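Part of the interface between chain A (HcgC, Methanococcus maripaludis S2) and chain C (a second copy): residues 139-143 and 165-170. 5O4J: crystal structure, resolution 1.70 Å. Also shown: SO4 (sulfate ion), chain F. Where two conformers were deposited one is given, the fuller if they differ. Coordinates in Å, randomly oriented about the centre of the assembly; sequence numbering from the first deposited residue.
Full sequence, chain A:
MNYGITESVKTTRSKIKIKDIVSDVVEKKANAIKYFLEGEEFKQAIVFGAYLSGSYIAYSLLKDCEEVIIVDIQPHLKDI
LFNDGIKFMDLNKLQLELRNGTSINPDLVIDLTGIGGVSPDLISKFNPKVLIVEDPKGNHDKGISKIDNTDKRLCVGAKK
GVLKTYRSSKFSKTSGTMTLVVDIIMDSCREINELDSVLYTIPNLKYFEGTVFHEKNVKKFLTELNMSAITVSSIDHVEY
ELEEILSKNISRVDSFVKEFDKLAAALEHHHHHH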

# COMPACT_ATOMS: atom_id res chain seq x y z
N ASN A 139 -10.83 12.47 3.98
CA ASN A 139 -9.58 13.05 3.52
C ASN A 139 -9.77 13.57 2.09
O ASN A 139 -10.89 13.56 1.56
CB ASN A 139 -8.46 12.01 3.66
CG ASN A 139 -8.39 11.43 5.08
OD1 ASN A 139 -8.42 10.21 5.26
ND2 ASN A 139 -8.32 12.31 6.09
N HIS A 140 -8.72 14.10 1.47
CA HIS A 140 -8.95 15.02 0.36
C HIS A 140 -9.31 14.32 -0.94
O HIS A 140 -8.60 13.43 -1.41
CB HIS A 140 -7.76 15.94 0.11
CG HIS A 140 -8.10 17.07 -0.81
ND1 HIS A 140 -9.12 17.95 -0.53
CD2 HIS A 140 -7.62 17.42 -2.02
CE1 HIS A 140 -9.23 18.83 -1.51
NE2 HIS A 140 -8.33 18.53 -2.43
N ASP A 141 -10.38 14.80 -1.55
CA ASP A 141 -10.84 14.36 -2.86
C ASP A 141 -11.57 15.54 -3.49
O ASP A 141 -12.52 16.05 -2.90
CB ASP A 141 -11.75 13.14 -2.73
CG ASP A 141 -12.30 12.68 -4.07
OD1 ASP A 141 -13.34 13.23 -4.52
OD2 ASP A 141 -11.72 11.75 -4.66
N LYS A 142 -11.12 15.97 -4.67
CA LYS A 142 -11.70 17.16 -5.29
C LYS A 142 -13.17 16.96 -5.62
O LYS A 142 -13.99 17.85 -5.36
CB LYS A 142 -10.92 17.52 -6.55
CG LYS A 142 -9.50 17.98 -6.28
CD LYS A 142 -8.75 18.28 -7.58
CE LYS A 142 -7.39 18.91 -7.32
NZ LYS A 142 -6.28 18.13 -7.93
N GLY A 143 -13.53 15.80 -6.18
CA GLY A 143 -14.91 15.58 -6.58
C GLY A 143 -15.88 15.63 -5.41
O GLY A 143 -16.97 16.20 -5.51
N THR C 165 -3.47 22.52 2.47
CA THR C 165 -2.83 21.86 1.35
C THR C 165 -2.88 20.36 1.60
O THR C 165 -2.40 19.89 2.63
CB THR C 165 -1.37 22.32 1.14
OG1 THR C 165 -1.31 23.74 1.10
CG2 THR C 165 -0.82 21.80 -0.18
N TYR C 166 -3.48 19.63 0.67
CA TYR C 166 -3.60 18.19 0.78
C TYR C 166 -3.19 17.54 -0.53
O TYR C 166 -3.06 18.20 -1.56
CB TYR C 166 -5.04 17.76 1.11
CG TYR C 166 -5.64 18.46 2.30
CD1 TYR C 166 -5.19 18.21 3.58
CD2 TYR C 166 -6.67 19.38 2.13
CE1 TYR C 166 -5.76 18.86 4.67
CE2 TYR C 166 -7.23 20.03 3.21
CZ TYR C 166 -6.77 19.78 4.48
OH TYR C 166 -7.35 20.42 5.55
N ARG C 167 -3.02 16.23 -0.49
CA ARG C 167 -2.84 15.43 -1.69
C ARG C 167 -4.14 14.69 -1.98
O ARG C 167 -4.63 13.92 -1.14
CB ARG C 167 -1.68 14.45 -1.52
CG ARG C 167 -0.35 15.13 -1.28
CD ARG C 167 0.81 14.16 -1.48
NE ARG C 167 0.81 13.07 -0.50
CZ ARG C 167 1.08 11.80 -0.78
NH1 ARG C 167 1.07 10.89 0.19
NH2 ARG C 167 1.35 11.41 -2.02
N SER C 168 -4.73 14.96 -3.14
CA SER C 168 -5.94 14.25 -3.52
C SER C 168 -5.68 12.75 -3.55
O SER C 168 -4.71 12.29 -4.15
CB SER C 168 -6.43 14.74 -4.88
OG SER C 168 -5.46 14.50 -5.88
N SER C 169 -6.54 11.99 -2.85
CA SER C 169 -6.56 10.53 -2.82
C SER C 169 -5.41 9.90 -2.05
O SER C 169 -5.34 8.68 -2.01
CB SER C 169 -6.58 9.92 -4.23
OG SER C 169 -7.78 10.24 -4.90
N LYS C 170 -4.51 10.67 -1.45
CA LYS C 170 -3.34 10.11 -0.79
C LYS C 170 -3.22 10.69 0.60
O LYS C 170 -3.66 11.81 0.85
CB LYS C 170 -2.07 10.40 -1.60
CG LYS C 170 -2.05 9.78 -2.99
CD LYS C 170 -1.88 8.28 -2.92
CE LYS C 170 -1.44 7.72 -4.26
NZ LYS C 170 -1.19 6.26 -4.14
S SO4 F . -8.46 16.33 6.07
O1 SO4 F . -9.63 16.15 6.95
O2 SO4 F . -8.88 17.03 4.83
O3 SO4 F . -7.91 15.01 5.74
O4 SO4 F . -7.44 17.14 6.78
O HOH W 1 -5.66 13.76 1.41
O HOH W 2 -9.02 12.27 -5.32

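A small contact can combine one direct backbone hydrogen bond with packing and bridging water, and this one between two copies of HcgC is a compact example. The direct bond runs from C:Ser169 N to A:His140 O, 2.9 Å long and almost linear, with an angle of 175° at the hydrogen. C:Ser169 lies inside the type II turn from C:Arg167 to C:Lys170, whose closing bond, from C:Lys170 N to C:Arg167 O at 3.3 Å, does not use the C:Ser169 amide; that amide reaches across. The same carbonyl oxygen also receives a CA-H...O contact, C:Ser168 CA lying 3.5 Å from A:His140 O, so two successive residues of the turn converge on one acceptor.

Packing centres on A:His140, which has more area covered by the other stretch than any other residue here. Its CA-to-CB bond points toward chain C, and that of C:Tyr166 points toward chain A, so the two side chains meet at their bases: A:His140 CB is 3.4 Å from C:Tyr166 CB. Beyond that point the rings lie obliquely, their centroids 5.5 Å apart and their planes at 32°. The t rotamer of A:His140 also brings its ring alongside the turn, with CD2 4.1 Å from CB of C:Ser168 and the backbone carbon of C:Arg167 near the ring plane at its edge. The imidazole thus packs against both a neighbouring aromatic side chain and main chain.

Water extends the polar network between polar groups that do not bond directly. Water 1 accepts from A:His140 N at 3.1 Å and lies 2.8 Å from C:Arg167 O, in position to donate to it, so both the amide and the carbonyl of A:His140 are engaged across the contact, one through solvent and one directly. Water 2 performs a similar service for side chains. A:Asp141 OD2 and C:Ser169 OG stand 4.2 Å apart; the water donates to A:Asp141 OD2 at 2.8 Å and to C:Ser169 OG at a notably short 2.4 Å. A:Asp141 meanwhile occupies the N-cap position of the helix that begins at A:Lys142, combining a structural role in its own chain with this bridge.

A sulfate ion, probably from the crystallisation liquor, sits beside the contact. A:Asn139 ND2 donates to its O3 at 2.8 Å, while its O2 lies over one face of the C:Tyr166 ring, so the ion touches both chains.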